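PDB 6QNM: oxygen-binding di-iron protein from Treponema denticola ATCC 35404, which serves as a chemotaxis sensor that binds oxygen at a di-iron centre and is seen here in its apo state. Local coordinates for the interface of chains A and B. Sequence-based numbering; all coordinates share one arbitrary frame. Chains: chain A/B, Oxygen-binding di-iron protein.

Contact 1: the interface of chains A and B. Residues chain A 105-106, 108-109; chain B 172, 174, 199.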
# COMPACT_ATOMS: atom_id res chain seq x y z
N LEU A 105 -4.49 5.11 10.27
CA LEU A 105 -3.09 4.98 9.87
C LEU A 105 -2.76 5.81 8.64
O LEU A 105 -1.60 6.19 8.44
CB LEU A 105 -2.74 3.51 9.62
CG LEU A 105 -2.19 2.72 10.81
CD1 LEU A 105 -3.23 2.58 11.91
CD2 LEU A 105 -1.70 1.35 10.36
N TRP A 106 -3.73 6.05 7.77
CA TRP A 106 -3.49 6.69 6.49
C TRP A 106 -3.95 8.14 6.41
O TRP A 106 -3.61 8.83 5.44
CB TRP A 106 -4.13 5.88 5.36
CG TRP A 106 -3.78 4.43 5.47
CD1 TRP A 106 -4.64 3.37 5.57
CD2 TRP A 106 -2.46 3.87 5.52
NE1 TRP A 106 -3.94 2.19 5.66
CE2 TRP A 106 -2.60 2.47 5.63
CE3 TRP A 106 -1.17 4.42 5.46
CZ2 TRP A 106 -1.50 1.62 5.70
CZ3 TRP A 106 -0.08 3.57 5.53
CH2 TRP A 106 -0.25 2.18 5.64
N ARG A 108 -3.10 10.96 7.85
CA ARG A 108 -2.07 11.99 7.74
C ARG A 108 -1.37 11.96 6.39
O ARG A 108 -0.88 13.00 5.92
CB ARG A 108 -1.07 11.87 8.89
CG ARG A 108 -1.52 12.59 10.15
CD ARG A 108 -0.46 12.56 11.24
NE ARG A 108 0.41 13.73 11.20
CZ ARG A 108 1.21 14.10 12.19
NH1 ARG A 108 1.25 13.39 13.31
NH2 ARG A 108 1.97 15.18 12.07
N PHE A 109 -1.27 10.79 5.76
CA PHE A 109 -0.49 10.66 4.53
C PHE A 109 -1.29 10.92 3.26
O PHE A 109 -0.68 11.05 2.19
CB PHE A 109 0.11 9.25 4.43
CG PHE A 109 1.03 8.90 5.56
CD1 PHE A 109 2.21 9.60 5.76
CD2 PHE A 109 0.71 7.87 6.43
CE1 PHE A 109 3.05 9.27 6.80
CE2 PHE A 109 1.55 7.54 7.47
CZ PHE A 109 2.72 8.24 7.66
N VAL B 172 8.21 9.50 9.94
CA VAL B 172 7.09 9.83 9.06
C VAL B 172 6.13 10.82 9.70
O VAL B 172 5.12 11.20 9.08
CB VAL B 172 6.34 8.55 8.65
CG1 VAL B 172 7.32 7.49 8.14
CG2 VAL B 172 5.54 8.01 9.83
N ASP B 174 3.81 10.54 11.53
CA ASP B 174 2.69 9.78 12.07
C ASP B 174 3.18 8.40 12.49
O ASP B 174 3.08 8.01 13.66
CB ASP B 174 1.56 9.64 11.07
CG ASP B 174 0.48 8.70 11.56
OD1 ASP B 174 -0.33 9.11 12.42
OD2 ASP B 174 0.45 7.53 11.10
N TYR B 199 3.07 -0.15 12.48
CA TYR B 199 3.08 -0.44 11.05
C TYR B 199 3.93 -1.66 10.68
O TYR B 199 3.59 -2.37 9.73
CB TYR B 199 3.57 0.77 10.25
CG TYR B 199 2.62 1.96 10.25
CD1 TYR B 199 2.36 2.66 11.43
CD2 TYR B 199 2.01 2.40 9.08
CE1 TYR B 199 1.50 3.76 11.43
CE2 TYR B 199 1.16 3.49 9.08
CZ TYR B 199 0.91 4.17 10.26
OH TYR B 199 0.06 5.25 10.26
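B:Tyr199 meets A:Leu105 tip to tip at the end of helix 185-199 of chain B. The tyrosine CG stands anti to its carbonyl carbon (chi1 -68°), and from CB the ring extends toward helix 104-107 of chain A. On one ring side CD2 and CE2 run past the indole of A:Trp106, whose CZ3 lies at the ring edge, 3.8 Å from CE2 of B:Tyr199. CE1, on the other side, meets CG of A:Leu105. CD2 of A:Leu105 sits over one face toward the rim, 3.9 Å from the ring centroid of B:Tyr199, as a CH-pi contact. CZ of B:Tyr199 is 3.5 Å from CG of A:Leu105. At the tip, the phenol OH of B:Tyr199 donates to the backbone O of A:Leu105 at 2.6 Å. It arrives in the carbonyl plane on a lone pair, at a C=O...donor angle of 112°.

The OH of B:Tyr199 also lies 2.5 Å from OD2 of B:Asp174, a short hydrogen bond within chain B. A phenol has one proton to give, so the two acceptors may share or compete for it. The pair of acceptors fixes where the tip lies.

B:Asp174 also touches chain A: its CB packs on the aliphatic CD of A:Arg108 at 3.6 Å. The guanidinium is not in contact with the carboxylate, though opposite charges may still attract weakly. Beside it, A:Phe109 presents its ring edge to B:Val172, with CZ of A:Phe109 3.6 Å from CG2 of B:Val172 in the ring plane.

The patch is one part of a two-fold symmetric interface between two copies of the sensor, plausibly a dimer interface. The tyrosine ties a backbone carbonyl of the partner into it.

Contact 2: the interface of chains A and B. Residues chain A 105-106, 126, 145-146, 150-151; chain B 198-199, 247, 254.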
# COMPACT_ATOMS: atom_id res chain seq x y z
N LEU A 105 -4.49 5.11 10.27
CA LEU A 105 -3.09 4.98 9.87
C LEU A 105 -2.76 5.81 8.64
O LEU A 105 -1.60 6.19 8.44
CB LEU A 105 -2.74 3.51 9.62
CG LEU A 105 -2.19 2.72 10.81
CD1 LEU A 105 -3.23 2.58 11.91
CD2 LEU A 105 -1.70 1.35 10.36
N TRP A 106 -3.73 6.05 7.77
CA TRP A 106 -3.49 6.69 6.49
C TRP A 106 -3.95 8.14 6.41
O TRP A 106 -3.61 8.83 5.44
CB TRP A 106 -4.13 5.88 5.36
CG TRP A 106 -3.78 4.43 5.47
CD1 TRP A 106 -4.64 3.37 5.57
CD2 TRP A 106 -2.46 3.87 5.52
NE1 TRP A 106 -3.94 2.19 5.66
CE2 TRP A 106 -2.60 2.47 5.63
CE3 TRP A 106 -1.17 4.42 5.46
CZ2 TRP A 106 -1.50 1.62 5.70
CZ3 TRP A 106 -0.08 3.57 5.53
CH2 TRP A 106 -0.25 2.18 5.64
N ASP A 126 -8.62 1.47 15.15
CA ASP A 126 -8.11 0.14 14.81
C ASP A 126 -9.14 -0.96 15.03
O ASP A 126 -9.21 -1.91 14.24
CB ASP A 126 -6.84 -0.14 15.62
CG ASP A 126 -5.61 0.52 15.02
OD1 ASP A 126 -5.65 0.88 13.83
OD2 ASP A 126 -4.60 0.68 15.75
N HIS A 145 -6.54 -5.70 9.53
CA HIS A 145 -5.17 -5.22 9.47
C HIS A 145 -4.20 -6.33 9.10
O HIS A 145 -4.38 -7.50 9.47
CB HIS A 145 -4.79 -4.60 10.81
CG HIS A 145 -5.77 -3.57 11.28
ND1 HIS A 145 -6.03 -2.42 10.56
CD2 HIS A 145 -6.56 -3.52 12.37
CE1 HIS A 145 -6.94 -1.71 11.20
NE2 HIS A 145 -7.27 -2.35 12.31
N PHE A 146 -3.16 -5.96 8.34
CA PHE A 146 -2.10 -6.86 7.90
C PHE A 146 -2.62 -7.94 6.96
O PHE A 146 -2.05 -9.03 6.86
CB PHE A 146 -1.35 -7.47 9.08
CG PHE A 146 -0.64 -6.45 9.92
CD1 PHE A 146 0.54 -5.87 9.47
CD2 PHE A 146 -1.15 -6.05 11.14
CE1 PHE A 146 1.19 -4.92 10.22
CE2 PHE A 146 -0.50 -5.10 11.91
CZ PHE A 146 0.67 -4.53 11.44
N PRO A 150 -1.20 -2.68 6.81
CA PRO A 150 -1.23 -2.60 8.28
C PRO A 150 -2.46 -1.88 8.81
O PRO A 150 -2.85 -2.12 9.96
CB PRO A 150 0.06 -1.84 8.63
CG PRO A 150 0.43 -1.12 7.38
CD PRO A 150 -0.02 -2.00 6.25
N GLY A 151 -3.08 -1.01 8.02
CA GLY A 151 -4.32 -0.36 8.40
C GLY A 151 -5.39 -0.63 7.37
O GLY A 151 -5.42 -0.01 6.30
N ARG B 198 3.32 0.15 15.29
CA ARG B 198 2.01 -0.10 14.70
C ARG B 198 2.08 -0.58 13.25
O ARG B 198 1.22 -1.37 12.84
CB ARG B 198 1.15 1.16 14.78
CG ARG B 198 -0.26 1.02 14.19
CD ARG B 198 -1.05 -0.11 14.84
NE ARG B 198 -2.37 -0.26 14.22
CZ ARG B 198 -2.60 -0.95 13.10
NH1 ARG B 198 -1.60 -1.55 12.48
NH2 ARG B 198 -3.83 -1.04 12.61
N TYR B 199 3.07 -0.15 12.48
CA TYR B 199 3.08 -0.44 11.05
C TYR B 199 3.93 -1.66 10.68
O TYR B 199 3.59 -2.37 9.73
CB TYR B 199 3.57 0.77 10.25
CG TYR B 199 2.62 1.96 10.25
CD1 TYR B 199 2.36 2.66 11.43
CD2 TYR B 199 2.01 2.40 9.08
CE1 TYR B 199 1.50 3.76 11.43
CE2 TYR B 199 1.16 3.49 9.08
CZ TYR B 199 0.91 4.17 10.26
OH TYR B 199 0.06 5.25 10.26
N GLY B 247 3.23 -4.67 15.58
CA GLY B 247 2.31 -5.23 14.59
C GLY B 247 1.41 -6.27 15.24
O GLY B 247 0.77 -6.01 16.26
N LEU B 254 -5.84 -5.19 17.70
CA LEU B 254 -6.24 -5.15 16.29
C LEU B 254 -7.65 -5.65 16.04
O LEU B 254 -8.11 -5.63 14.89
CB LEU B 254 -5.25 -5.97 15.45
CG LEU B 254 -3.79 -5.52 15.51
CD1 LEU B 254 -2.91 -6.43 14.67
CD2 LEU B 254 -3.64 -4.07 15.07
O HOH W 1 -7.45 -6.72 12.21
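The guanidinium of B:Arg198 is sandwiched between leucines from both chains. CD2 of A:Leu105 lies over one face toward the rim, and CD2 of B:Leu254 over the centre of the other. At its edge, in plane, are the carboxylate carbon CG of A:Asp126, ND1 of A:His145 and the backbone O of A:Pro150. The imidazole of A:His145 stands steeply to it, planes 76° apart. NH2 of B:Arg198 sits over the centre of the imidazole face, 3.3 Å from the ring centroid of A:His145, as a cation-pi contact. The ring of A:Phe146 has CA of A:Pro150 over one face.

The arginine starts with CG anti to the backbone N (chi1 180°) and bends at chi2, which carries its tip into chain A. It grips A:Asp126 side-on. NE of B:Arg198 donates to OD2 of A:Asp126 at 2.9 Å, a salt bridge. NH2 of B:Arg198 donates to OD1 of A:Asp126 at 2.9 Å. Both oxygens are met from above the carboxylate plane; the two planes are 58° apart. End-on, NH1 and NH2 of B:Arg198 converge on O of A:Pro150 from the same face of its plane, at 2.9 Å for NH1 and 3.0 Å for NH2.

Bonds within chain A may help place these partners. NE2 of A:His145 donates to the backbone O of A:Asp126 at 2.8 Å, which fixes the ring's turn beneath NH2. The backbone O of A:Gly151, next to A:Pro150, accepts from the indole NE1 of A:Trp106 at 2.7 Å. A water links the backbone N of A:His145 to O of B:Leu254. CZ of A:Phe146 packs on CA of B:Gly247 at 3.6 Å.

The site is an arginine-aspartate clasp between two copies of the sensor. It docks the end of helix 185-199 onto helix 104-107 and loops of the partner and would hold the chains in register if this dimer is the working form.

The C-alpha centres of contact 1 and contact 2 lie about 10 Å apart. They share A:Leu105, A:Trp106 and B:Tyr199, so they form one continuous surface. Two consecutive residues at the end of helix 185-199 divide the work: B:Tyr199 bridges both contacts, while B:Arg198 serves contact 2. On chain A, helix 104-107 faces both. Contact 1 adds the segment just after that helix, and contact 2 adds loops and the C-terminal end of chain B. The two-fold axis repeats each contact with the chains exchanged. Such a paired arrangement could couple the two copies, though the structure alone does not show signalling.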